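Local atomic coordinates of UPF0062 protein MJ1593 (Methanocaldococcus jannaschii, PDB entry 2YX5), a protein that is of unknown function but belongs to the PurS family of small proteins, pairing a three-stranded antiparallel sheet with two helices and assembling as four copies. Residues A[21-24]-A[25-29]; A[51-54]-A[55-59]; A[66-70]-A[71-75]. All blocks are in the same frame, centred on the assembly; numbering follows the deposited sequence.

Contact 1: A[21-24]-A[25-29]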
ATOM      1  N   THR A  21      -4.859  -0.872  12.888  1.00 37.74           N
ATOM      2  CA  THR A  21      -3.569  -1.432  13.241  1.00 39.50           C
ATOM      3  C   THR A  21      -2.624  -0.374  13.758  1.00 42.70           C
ATOM      4  O   THR A  21      -1.926  -0.571  14.752  1.00 53.09           O
ATOM      5  CB  THR A  21      -2.932  -2.110  12.028  1.00 41.94           C
ATOM      6  OG1 THR A  21      -3.806  -3.142  11.584  1.00 38.28           O
ATOM      7  CG2 THR A  21      -1.565  -2.703  12.375  1.00 40.08           C
ATOM      8  N   ILE A  22      -2.584   0.743  13.067  1.00 39.36           N
ATOM      9  CA  ILE A  22      -1.709   1.803  13.482  1.00 47.45           C
ATOM     10  C   ILE A  22      -2.084   2.277  14.878  1.00 42.84           C
ATOM     11  O   ILE A  22      -1.210   2.484  15.720  1.00 40.45           O
ATOM     12  CB  ILE A  22      -1.757   2.956  12.477  1.00 42.41           C
ATOM     13  CG1 ILE A  22      -1.106   2.487  11.171  1.00 50.75           C
ATOM     14  CG2 ILE A  22      -1.060   4.175  13.049  1.00 28.44           C
ATOM     15  CD1 ILE A  22      -1.182   3.453  10.023  1.00 42.08           C
ATOM     16  N   GLN A  23      -3.385   2.421  15.124  1.00 44.10           N
ATOM     17  CA  GLN A  23      -3.856   2.871  16.420  1.00 51.28           C
ATOM     18  C   GLN A  23      -3.352   1.954  17.530  1.00 52.90           C
ATOM     19  O   GLN A  23      -2.654   2.387  18.457  1.00 48.47           O
ATOM     20  CB  GLN A  23      -5.373   2.887  16.448  1.00 59.18           C
ATOM     21  CG  GLN A  23      -5.964   3.578  17.657  1.00 59.92           C
ATOM     22  CD  GLN A  23      -7.406   3.207  17.831  1.00 70.38           C
ATOM     23  OE1 GLN A  23      -7.716   2.082  18.191  1.00 85.42           O
ATOM     24  NE2 GLN A  23      -8.304   4.140  17.552  1.00 77.25           N
ATOM     25  N   ARG A  24      -3.709   0.680  17.423  1.00 50.35           N
ATOM     26  CA  ARG A  24      -3.316  -0.294  18.422  1.00 59.14           C
ATOM     27  C   ARG A  24      -1.796  -0.404  18.622  1.00 53.50           C
ATOM     28  O   ARG A  24      -1.305  -0.438  19.761  1.00 51.70           O
ATOM     29  CB  ARG A  24      -3.971  -1.636  18.083  1.00 50.75           C
ATOM     30  CG  ARG A  24      -5.491  -1.555  18.251  1.00 48.20           C
ATOM     31  CD  ARG A  24      -6.186  -2.796  17.736  1.00 66.94           C
ATOM     32  NE  ARG A  24      -7.645  -2.752  17.872  1.00 75.22           N
ATOM     33  CZ  ARG A  24      -8.457  -1.993  17.144  1.00 77.95           C
ATOM     34  NH1 ARG A  24      -7.973  -1.189  16.205  1.00 70.60           N
ATOM     35  NH2 ARG A  24      -9.767  -2.047  17.347  1.00 83.44           N
ATOM     36  N   ALA A  25      -1.043  -0.423  17.533  1.00 51.41           N
ATOM     37  CA  ALA A  25       0.397  -0.489  17.663  1.00 42.61           C
ATOM     38  C   ALA A  25       0.871   0.786  18.359  1.00 47.60           C
ATOM     39  O   ALA A  25       1.857   0.767  19.093  1.00 37.16           O
ATOM     40  CB  ALA A  25       1.054  -0.612  16.290  1.00 39.96           C
ATOM     41  N   LEU A  26       0.179   1.901  18.130  1.00 43.52           N
ATOM     42  CA  LEU A  26       0.593   3.153  18.771  1.00 45.20           C
ATOM     43  C   LEU A  26       0.303   3.129  20.273  1.00 52.32           C
ATOM     44  O   LEU A  26       1.132   3.542  21.080  1.00 46.98           O
ATOM     45  CB  LEU A  26      -0.090   4.350  18.128  1.00 48.77           C
ATOM     46  CG  LEU A  26       0.582   4.758  16.836  1.00 48.18           C
ATOM     47  CD1 LEU A  26      -0.187   5.910  16.192  1.00 33.12           C
ATOM     48  CD2 LEU A  26       2.020   5.130  17.130  1.00 43.79           C
ATOM     49  N   ASN A  27      -0.875   2.643  20.641  1.00 46.86           N
ATOM     50  CA  ASN A  27      -1.215   2.548  22.044  1.00 53.14           C
ATOM     51  C   ASN A  27      -0.277   1.545  22.689  1.00 60.03           C
ATOM     52  O   ASN A  27       0.198   1.750  23.809  1.00 64.72           O
ATOM     53  CB  ASN A  27      -2.661   2.094  22.224  1.00 47.26           C
ATOM     54  CG  ASN A  27      -3.654   3.124  21.741  1.00 56.69           C
ATOM     55  OD1 ASN A  27      -3.390   4.334  21.776  1.00 53.13           O
ATOM     56  ND2 ASN A  27      -4.813   2.654  21.299  1.00 54.07           N
ATOM     57  N   PHE A  28      -0.003   0.463  21.972  1.00 51.43           N
ATOM     58  CA  PHE A  28       0.875  -0.564  22.493  1.00 49.32           C
ATOM     59  C   PHE A  28       2.238  -0.012  22.894  1.00 50.63           C
ATOM     60  O   PHE A  28       2.847  -0.477  23.849  1.00 58.73           O
ATOM     61  CB  PHE A  28       1.085  -1.667  21.461  1.00 58.22           C
ATOM     62  CG  PHE A  28       2.066  -2.714  21.903  1.00 60.48           C
ATOM     63  CD1 PHE A  28       1.636  -3.825  22.631  1.00 61.41           C
ATOM     64  CD2 PHE A  28       3.429  -2.562  21.640  1.00 63.64           C
ATOM     65  CE1 PHE A  28       2.542  -4.763  23.089  1.00 61.91           C
ATOM     66  CE2 PHE A  28       4.344  -3.498  22.099  1.00 68.88           C
ATOM     67  CZ  PHE A  28       3.898  -4.604  22.825  1.00 66.83           C
ATOM     68  N   LEU A  29       2.730   0.970  22.157  1.00 47.52           N
ATOM     69  CA  LEU A  29       4.030   1.524  22.472  1.00 51.65           C
ATOM     70  C   LEU A  29       4.011   2.598  23.556  1.00 54.45           C
ATOM     71  O   LEU A  29       5.068   3.130  23.935  1.00 51.60           O
ATOM     72  CB  LEU A  29       4.685   2.073  21.205  1.00 46.74           C
ATOM     73  CG  LEU A  29       5.097   0.987  20.215  1.00 62.64           C
ATOM     74  CD1 LEU A  29       5.501   1.654  18.900  1.00 72.03           C
ATOM     75  CD2 LEU A  29       6.230   0.143  20.793  1.00 46.91           C
TER
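On helix 17-28, which joins strand 2-10 to strand 34-47, Ile-22 and Leu-26 stand one turn apart and touch along their flanks. The two side chains run side by side in the same direction, and the methyl CG2 of Ile-22 meets CD1 of Leu-26 at 3.7 Å. Ile-22 carries CG1 next to its backbone N (chi1 -69°), which leaves CG2 opposite that nitrogen and on the side where Leu-26 follows. Leu-26 in turn folds back toward the preceding turn, its CG lying only 3.1 Å from the carbonyl oxygen of Ile-22. That oxygen is therefore closely covered by aliphatic carbon while it accepts the hydrogen bond from Leu-26 N at 2.8 Å, a somewhat bent one with an N-H...O angle of 141°.

The bond one step earlier is straighter: Ala-25 N reaches Thr-21 O at 2.9 Å with an angle of 167°. The next two bonds continue the series: Asn-27 N to Gln-23 O at 2.8 Å and Phe-28 N to Arg-24 O at 2.7 Å. Leu-26 N also makes a weak second bond to Gln-23 O. The methyl CB of Ala-25 rests 3.4 Å from Thr-21 O. Arg-24 is extended from CG to NE, and its NH1 bonds to Arg-20 O, one turn back.

Ile-22 also packs on Val-37 and Thr-39 of strand 34-47 and on Leu-67 of the third subunit, while Ala-25 lies against Thr-21 of the second subunit. Buried Thr-21, Ile-22, Ala-25 and Leu-26 thus alternate with the partly exposed Gln-23, Arg-24 and Asn-27, the i to i+4 pattern of an amphipathic alpha-helix whose buried side is shared between its own sheet and other subunits.

Contact 2: A[51-54]-A[55-59]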
ATOM      1  N   ASN A  51      -7.784  25.301 -17.717  1.00 65.69           N
ATOM      2  CA  ASN A  51      -8.069  26.011 -16.459  1.00 68.24           C
ATOM      3  C   ASN A  51      -8.391  24.959 -15.396  1.00 68.03           C
ATOM      4  O   ASN A  51      -8.694  23.812 -15.739  1.00 57.31           O
ATOM      5  CB  ASN A  51      -9.254  26.966 -16.600  1.00 69.86           C
ATOM      6  CG  ASN A  51     -10.543  26.242 -16.890  1.00 76.00           C
ATOM      7  OD1 ASN A  51     -10.803  25.833 -18.024  1.00 77.24           O
ATOM      8  ND2 ASN A  51     -11.352  26.055 -15.856  1.00 69.55           N
ATOM      9  N   GLU A  52      -8.355  25.342 -14.117  1.00 65.87           N
ATOM     10  CA  GLU A  52      -8.613  24.373 -13.047  1.00 70.88           C
ATOM     11  C   GLU A  52      -9.917  23.584 -13.071  1.00 71.69           C
ATOM     12  O   GLU A  52      -9.927  22.407 -12.701  1.00 71.06           O
ATOM     13  CB  GLU A  52      -8.449  25.002 -11.660  1.00 65.58           C
ATOM     14  CG  GLU A  52      -8.704  26.465 -11.566  1.00 78.55           C
ATOM     15  CD  GLU A  52      -7.437  27.212 -11.267  1.00 79.87           C
ATOM     16  OE1 GLU A  52      -6.752  27.592 -12.235  1.00 85.41           O
ATOM     17  OE2 GLU A  52      -7.118  27.396 -10.069  1.00 83.72           O
ATOM     18  N   GLU A  53     -11.018  24.196 -13.486  1.00 69.28           N
ATOM     19  CA  GLU A  53     -12.259  23.441 -13.502  1.00 68.35           C
ATOM     20  C   GLU A  53     -12.182  22.352 -14.561  1.00 65.95           C
ATOM     21  O   GLU A  53     -12.692  21.249 -14.360  1.00 64.75           O
ATOM     22  CB  GLU A  53     -13.464  24.351 -13.765  1.00 68.01           C
ATOM     23  CG  GLU A  53     -14.802  23.611 -13.871  1.00 78.01           C
ATOM     24  CD  GLU A  53     -15.067  22.665 -12.695  1.00 92.95           C
ATOM     25  OE1 GLU A  53     -14.900  23.088 -11.528  1.00 96.13           O
ATOM     26  OE2 GLU A  53     -15.452  21.496 -12.932  1.00 91.36           O
ATOM     27  N   LYS A  54     -11.531  22.649 -15.686  1.00 58.54           N
ATOM     28  CA  LYS A  54     -11.431  21.663 -16.745  1.00 61.61           C
ATOM     29  C   LYS A  54     -10.467  20.552 -16.380  1.00 60.57           C
ATOM     30  O   LYS A  54     -10.612  19.424 -16.848  1.00 57.92           O
ATOM     31  CB  LYS A  54     -11.022  22.318 -18.071  1.00 69.42           C
ATOM     32  CG  LYS A  54     -12.210  22.728 -18.945  1.00 81.24           C
ATOM     33  CD  LYS A  54     -11.921  22.449 -20.413  1.00 89.32           C
ATOM     34  CE  LYS A  54     -13.193  22.363 -21.249  1.00 96.70           C
ATOM     35  NZ  LYS A  54     -12.895  21.960 -22.657  1.00 95.24           N
ATOM     36  N   VAL A  55      -9.491  20.877 -15.538  1.00 56.65           N
ATOM     37  CA  VAL A  55      -8.502  19.898 -15.094  1.00 58.49           C
ATOM     38  C   VAL A  55      -9.214  18.915 -14.169  1.00 57.13           C
ATOM     39  O   VAL A  55      -9.100  17.691 -14.330  1.00 45.44           O
ATOM     40  CB  VAL A  55      -7.347  20.570 -14.315  1.00 59.43           C
ATOM     41  CG1 VAL A  55      -6.286  19.544 -13.978  1.00 59.44           C
ATOM     42  CG2 VAL A  55      -6.740  21.686 -15.133  1.00 59.68           C
ATOM     43  N   LYS A  56      -9.951  19.477 -13.209  1.00 54.89           N
ATOM     44  CA  LYS A  56     -10.721  18.708 -12.243  1.00 61.63           C
ATOM     45  C   LYS A  56     -11.624  17.727 -12.995  1.00 63.85           C
ATOM     46  O   LYS A  56     -11.810  16.582 -12.576  1.00 66.98           O
ATOM     47  CB  LYS A  56     -11.558  19.647 -11.358  1.00 54.69           C
ATOM     48  CG  LYS A  56     -12.397  18.956 -10.263  1.00 68.58           C
ATOM     49  CD  LYS A  56     -13.175  19.995  -9.436  1.00 79.17           C
ATOM     50  CE  LYS A  56     -14.168  19.375  -8.442  1.00 86.95           C
ATOM     51  NZ  LYS A  56     -13.601  19.112  -7.091  1.00 88.51           N
ATOM     52  N   GLU A  57     -12.173  18.169 -14.117  1.00 62.53           N
ATOM     53  CA  GLU A  57     -13.029  17.294 -14.898  1.00 63.18           C
ATOM     54  C   GLU A  57     -12.202  16.141 -15.433  1.00 55.91           C
ATOM     55  O   GLU A  57     -12.618  14.996 -15.410  1.00 49.67           O
ATOM     56  CB  GLU A  57     -13.657  18.056 -16.071  1.00 69.56           C
ATOM     57  CG  GLU A  57     -14.749  19.026 -15.667  1.00 82.62           C
ATOM     58  CD  GLU A  57     -15.419  19.676 -16.861  1.00 89.88           C
ATOM     59  OE1 GLU A  57     -14.754  20.446 -17.586  1.00 94.28           O
ATOM     60  OE2 GLU A  57     -16.616  19.409 -17.076  1.00101.11           O
ATOM     61  N   GLU A  58     -11.013  16.452 -15.906  1.00 42.37           N
ATOM     62  CA  GLU A  58     -10.181  15.421 -16.471  1.00 52.65           C
ATOM     63  C   GLU A  58      -9.731  14.362 -15.452  1.00 54.63           C
ATOM     64  O   GLU A  58      -9.824  13.162 -15.721  1.00 46.71           O
ATOM     65  CB  GLU A  58      -8.977  16.058 -17.160  1.00 40.75           C
ATOM     66  CG  GLU A  58      -8.405  15.206 -18.288  1.00 49.37           C
ATOM     67  CD  GLU A  58      -7.121  15.772 -18.861  1.00 60.58           C
ATOM     68  OE1 GLU A  58      -7.055  17.001 -19.113  1.00 71.80           O
ATOM     69  OE2 GLU A  58      -6.174  14.980 -19.072  1.00 64.23           O
ATOM     70  N   VAL A  59      -9.253  14.801 -14.292  1.00 47.14           N
ATOM     71  CA  VAL A  59      -8.790  13.864 -13.280  1.00 57.61           C
ATOM     72  C   VAL A  59     -10.002  13.092 -12.787  1.00 56.13           C
ATOM     73  O   VAL A  59      -9.907  11.927 -12.401  1.00 47.38           O
ATOM     74  CB  VAL A  59      -8.046  14.597 -12.107  1.00 51.20           C
ATOM     75  CG1 VAL A  59      -6.838  15.336 -12.655  1.00 44.00           C
ATOM     76  CG2 VAL A  59      -8.958  15.584 -11.419  1.00 54.54           C
TER
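Glu-57 lies against Glu-53 and Lys-54 on the solvent side of the first turns of helix 52-67, an alpha-helix with Asn-51 at its N-cap. Its side chain runs back toward the start of the helix, because CG sits beside the backbone N (chi1 -73°) and the chain beyond it is extended. CB lies 3.4 Å from Lys-54 O. The next atom, CG, is 3.3 Å from the carbonyl oxygen of Glu-53 and also 3.8 Å from OE2 of Glu-53, so it meets both the backbone and the carboxylate of that residue. The carboxylate carbon still stays near Glu-53 O, and at the tip OE1 meets the base of Lys-54, 3.7 Å from its CG, where the two side chains cross at a slant.

Glu-57 makes no salt bridge with Lys-54: NZ of Lys-54 remains 5.6 Å from OE1 of Glu-57 and forms its salt bridge with Glu-50. Glu-53 and Glu-57 cross at about a right angle, their carboxylate planes 59° apart, with OE2 of one 4.8 Å from OE2 of the other. Two carboxylates this close would probably repel one another, although the nearby helix N terminus and Lys-54 may offset part of that cost.

Along the backbone, Lys-56 N binds Glu-52 O, Glu-57 N binds Glu-53 O, and Glu-58 N binds Lys-54 O, which makes regular helical turns. Val-55 faces the sheet, where it packs on Tyr-2, Met-47 and Val-79. The first turn is completed by Val-55 N, bonded to Asn-51 O at 3.0 Å, while CG2 of Val-55, placed beside its own backbone N, presses against that same oxygen, also at 3.0 Å.

Contact 3: A[66-70]-A[71-75]; sequences LLANP and VIHDY
Asn-69 and His-73 carry the hydrogen bonding of the turn that leads from helix 52-67 into strand 73-81. Asn-69 N donates to His-73 ND1 at 2.9 Å, nearly straight at 169° and lying close to the imidazole plane, which fixes the rotation of the ring. Asn-69 O receives two weak bonds, from Ile-72 N and from His-73 N, the latter doubtful because so short. The side chain of Asn-69 forms an Asx turn: OD1 takes Val-71 N at 3.1 Å, the donor standing well above the carbonyl plane, while ND2 bonds to Leu-15 O of the fourth subunit.

Packing contacts add to these bonds. Ile-72 holds CG1 between its backbone N and carbonyl carbon (chi1 62°), which brings it over the His-73 ring, 3.5 Å above the centre of one face and 3.9 Å from Asn-69 CB. Ala-68, where the chain leaves the helix, sets its CB 3.8 Å from CD2 of Tyr-75.

The turn meets Val-14 of the fourth subunit through Asn-69 and Ile-72. Ala-68, His-73 and Tyr-75 all rest on Ile-8 of the adjacent strand 2-10, and Tyr-75 also touches Cys-63, bridging helix 52-67 and the sheet.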
ATOM      1  N   LEU A  66      -9.930   4.561 -13.748  1.00 41.84           N
ATOM      2  CA  LEU A  66      -8.679   3.896 -13.386  1.00 48.85           C
ATOM      3  C   LEU A  66      -8.302   3.987 -11.924  1.00 47.53           C
ATOM      4  O   LEU A  66      -8.275   2.987 -11.217  1.00 51.05           O
ATOM      5  CB  LEU A  66      -7.499   4.426 -14.207  1.00 42.23           C
ATOM      6  CG  LEU A  66      -6.205   3.646 -13.947  1.00 49.72           C
ATOM      7  CD1 LEU A  66      -6.420   2.193 -14.367  1.00 44.97           C
ATOM      8  CD2 LEU A  66      -5.041   4.243 -14.697  1.00 40.32           C
ATOM      9  N   LEU A  67      -8.013   5.205 -11.490  1.00 51.93           N
ATOM     10  CA  LEU A  67      -7.575   5.491 -10.132  1.00 49.69           C
ATOM     11  C   LEU A  67      -8.389   4.969  -8.962  1.00 44.66           C
ATOM     12  O   LEU A  67      -7.823   4.504  -7.967  1.00 39.37           O
ATOM     13  CB  LEU A  67      -7.369   6.996  -9.990  1.00 46.08           C
ATOM     14  CG  LEU A  67      -6.452   7.468 -11.116  1.00 52.91           C
ATOM     15  CD1 LEU A  67      -6.266   8.965 -11.042  1.00 51.19           C
ATOM     16  CD2 LEU A  67      -5.120   6.727 -11.028  1.00 45.74           C
ATOM     17  N   ALA A  68      -9.705   5.025  -9.051  1.00 37.83           N
ATOM     18  CA  ALA A  68     -10.485   4.549  -7.920  1.00 46.86           C
ATOM     19  C   ALA A  68     -11.683   3.710  -8.310  1.00 47.92           C
ATOM     20  O   ALA A  68     -12.242   3.871  -9.401  1.00 55.21           O
ATOM     21  CB  ALA A  68     -10.935   5.735  -7.061  1.00 39.64           C
ATOM     22  N   ASN A  69     -12.057   2.802  -7.414  1.00 48.54           N
ATOM     23  CA  ASN A  69     -13.204   1.937  -7.618  1.00 49.18           C
ATOM     24  C   ASN A  69     -14.304   2.424  -6.697  1.00 44.32           C
ATOM     25  O   ASN A  69     -14.241   2.213  -5.499  1.00 44.20           O
ATOM     26  CB  ASN A  69     -12.876   0.485  -7.274  1.00 52.67           C
ATOM     27  CG  ASN A  69     -14.014  -0.460  -7.627  1.00 56.52           C
ATOM     28  OD1 ASN A  69     -15.155  -0.026  -7.827  1.00 46.47           O
ATOM     29  ND2 ASN A  69     -13.714  -1.757  -7.699  1.00 55.35           N
ATOM     30  N   PRO A  70     -15.344   3.056  -7.258  1.00 52.06           N
ATOM     31  CA  PRO A  70     -16.486   3.594  -6.504  1.00 52.76           C
ATOM     32  C   PRO A  70     -17.129   2.624  -5.514  1.00 55.95           C
ATOM     33  O   PRO A  70     -17.647   3.045  -4.472  1.00 51.88           O
ATOM     34  CB  PRO A  70     -17.458   4.017  -7.601  1.00 55.50           C
ATOM     35  CG  PRO A  70     -17.142   3.027  -8.702  1.00 54.17           C
ATOM     36  CD  PRO A  70     -15.636   3.029  -8.700  1.00 48.88           C
ATOM     37  N   VAL A  71     -17.099   1.330  -5.827  1.00 55.79           N
ATOM     38  CA  VAL A  71     -17.697   0.348  -4.932  1.00 54.30           C
ATOM     39  C   VAL A  71     -17.030   0.338  -3.555  1.00 56.34           C
ATOM     40  O   VAL A  71     -17.713   0.279  -2.535  1.00 58.68           O
ATOM     41  CB  VAL A  71     -17.624  -1.051  -5.539  1.00 57.90           C
ATOM     42  CG1 VAL A  71     -18.161  -2.087  -4.547  1.00 62.69           C
ATOM     43  CG2 VAL A  71     -18.431  -1.087  -6.814  1.00 56.85           C
ATOM     44  N   ILE A  72     -15.701   0.423  -3.535  1.00 52.57           N
ATOM     45  CA  ILE A  72     -14.919   0.401  -2.288  1.00 53.26           C
ATOM     46  C   ILE A  72     -14.192   1.711  -1.975  1.00 56.83           C
ATOM     47  O   ILE A  72     -13.586   1.856  -0.910  1.00 51.69           O
ATOM     48  CB  ILE A  72     -13.829  -0.673  -2.358  1.00 51.03           C
ATOM     49  CG1 ILE A  72     -12.870  -0.337  -3.511  1.00 59.06           C
ATOM     50  CG2 ILE A  72     -14.463  -2.035  -2.578  1.00 55.43           C
ATOM     51  CD1 ILE A  72     -11.714  -1.310  -3.722  1.00 44.24           C
ATOM     52  N   HIS A  73     -14.265   2.663  -2.898  1.00 53.59           N
ATOM     53  CA  HIS A  73     -13.538   3.913  -2.742  1.00 50.67           C
ATOM     54  C   HIS A  73     -14.318   5.189  -2.807  1.00 50.29           C
ATOM     55  O   HIS A  73     -15.294   5.305  -3.535  1.00 56.48           O
ATOM     56  CB  HIS A  73     -12.453   4.014  -3.817  1.00 48.71           C
ATOM     57  CG  HIS A  73     -11.389   2.978  -3.711  1.00 53.35           C
ATOM     58  ND1 HIS A  73     -10.817   2.390  -4.818  1.00 50.31           N
ATOM     59  CD2 HIS A  73     -10.738   2.474  -2.637  1.00 46.24           C
ATOM     60  CE1 HIS A  73      -9.858   1.575  -4.432  1.00 52.56           C
ATOM     61  NE2 HIS A  73      -9.788   1.609  -3.113  1.00 53.49           N
ATOM     62  N   ASP A  74     -13.842   6.154  -2.036  1.00 47.34           N
ATOM     63  CA  ASP A  74     -14.389   7.496  -2.023  1.00 47.70           C
ATOM     64  C   ASP A  74     -13.147   8.290  -2.405  1.00 53.74           C
ATOM     65  O   ASP A  74     -12.027   7.844  -2.130  1.00 49.61           O
ATOM     66  CB  ASP A  74     -14.876   7.903  -0.628  1.00 52.07           C
ATOM     67  CG  ASP A  74     -16.352   7.580  -0.402  1.00 57.66           C
ATOM     68  OD1 ASP A  74     -17.082   7.341  -1.394  1.00 48.22           O
ATOM     69  OD2 ASP A  74     -16.783   7.584   0.774  1.00 59.66           O
ATOM     70  N   TYR A  75     -13.319   9.432  -3.061  1.00 47.74           N
ATOM     71  CA  TYR A  75     -12.157  10.230  -3.440  1.00 51.38           C
ATOM     72  C   TYR A  75     -12.524  11.691  -3.583  1.00 50.55           C
ATOM     73  O   TYR A  75     -13.690  12.022  -3.725  1.00 46.24           O
ATOM     74  CB  TYR A  75     -11.540   9.690  -4.746  1.00 39.94           C
ATOM     75  CG  TYR A  75     -12.423   9.839  -5.954  1.00 46.03           C
ATOM     76  CD1 TYR A  75     -12.515  11.059  -6.631  1.00 58.77           C
ATOM     77  CD2 TYR A  75     -13.195   8.779  -6.409  1.00 56.69           C
ATOM     78  CE1 TYR A  75     -13.359  11.217  -7.735  1.00 65.71           C
ATOM     79  CE2 TYR A  75     -14.050   8.921  -7.519  1.00 54.96           C
ATOM     80  CZ  TYR A  75     -14.127  10.140  -8.178  1.00 71.40           C
ATOM     81  OH  TYR A  75     -14.945  10.271  -9.289  1.00 69.08           O
TER

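In the fold
From the N terminus, strand 2-10 leads to helix 17-28, which holds contact 1, then strand 34-47, helix 52-67 with contact 2 near its start, and contact 3 at its exit into strand 73-81. Each contact joins consecutive residues, and the three follow in series without nesting or crossing; only contact 3 makes a turn between a helix and a strand. Contacts 2 and 3 share helix 52-67, their centres about 18 Å apart. Contact 1 lies on the opposite side of the chain's centre from contact 2, their centres about 39 Å apart. Across subunits, contact 1 packs on segment 66-70 of the third subunit, through Leu-66 and Leu-67.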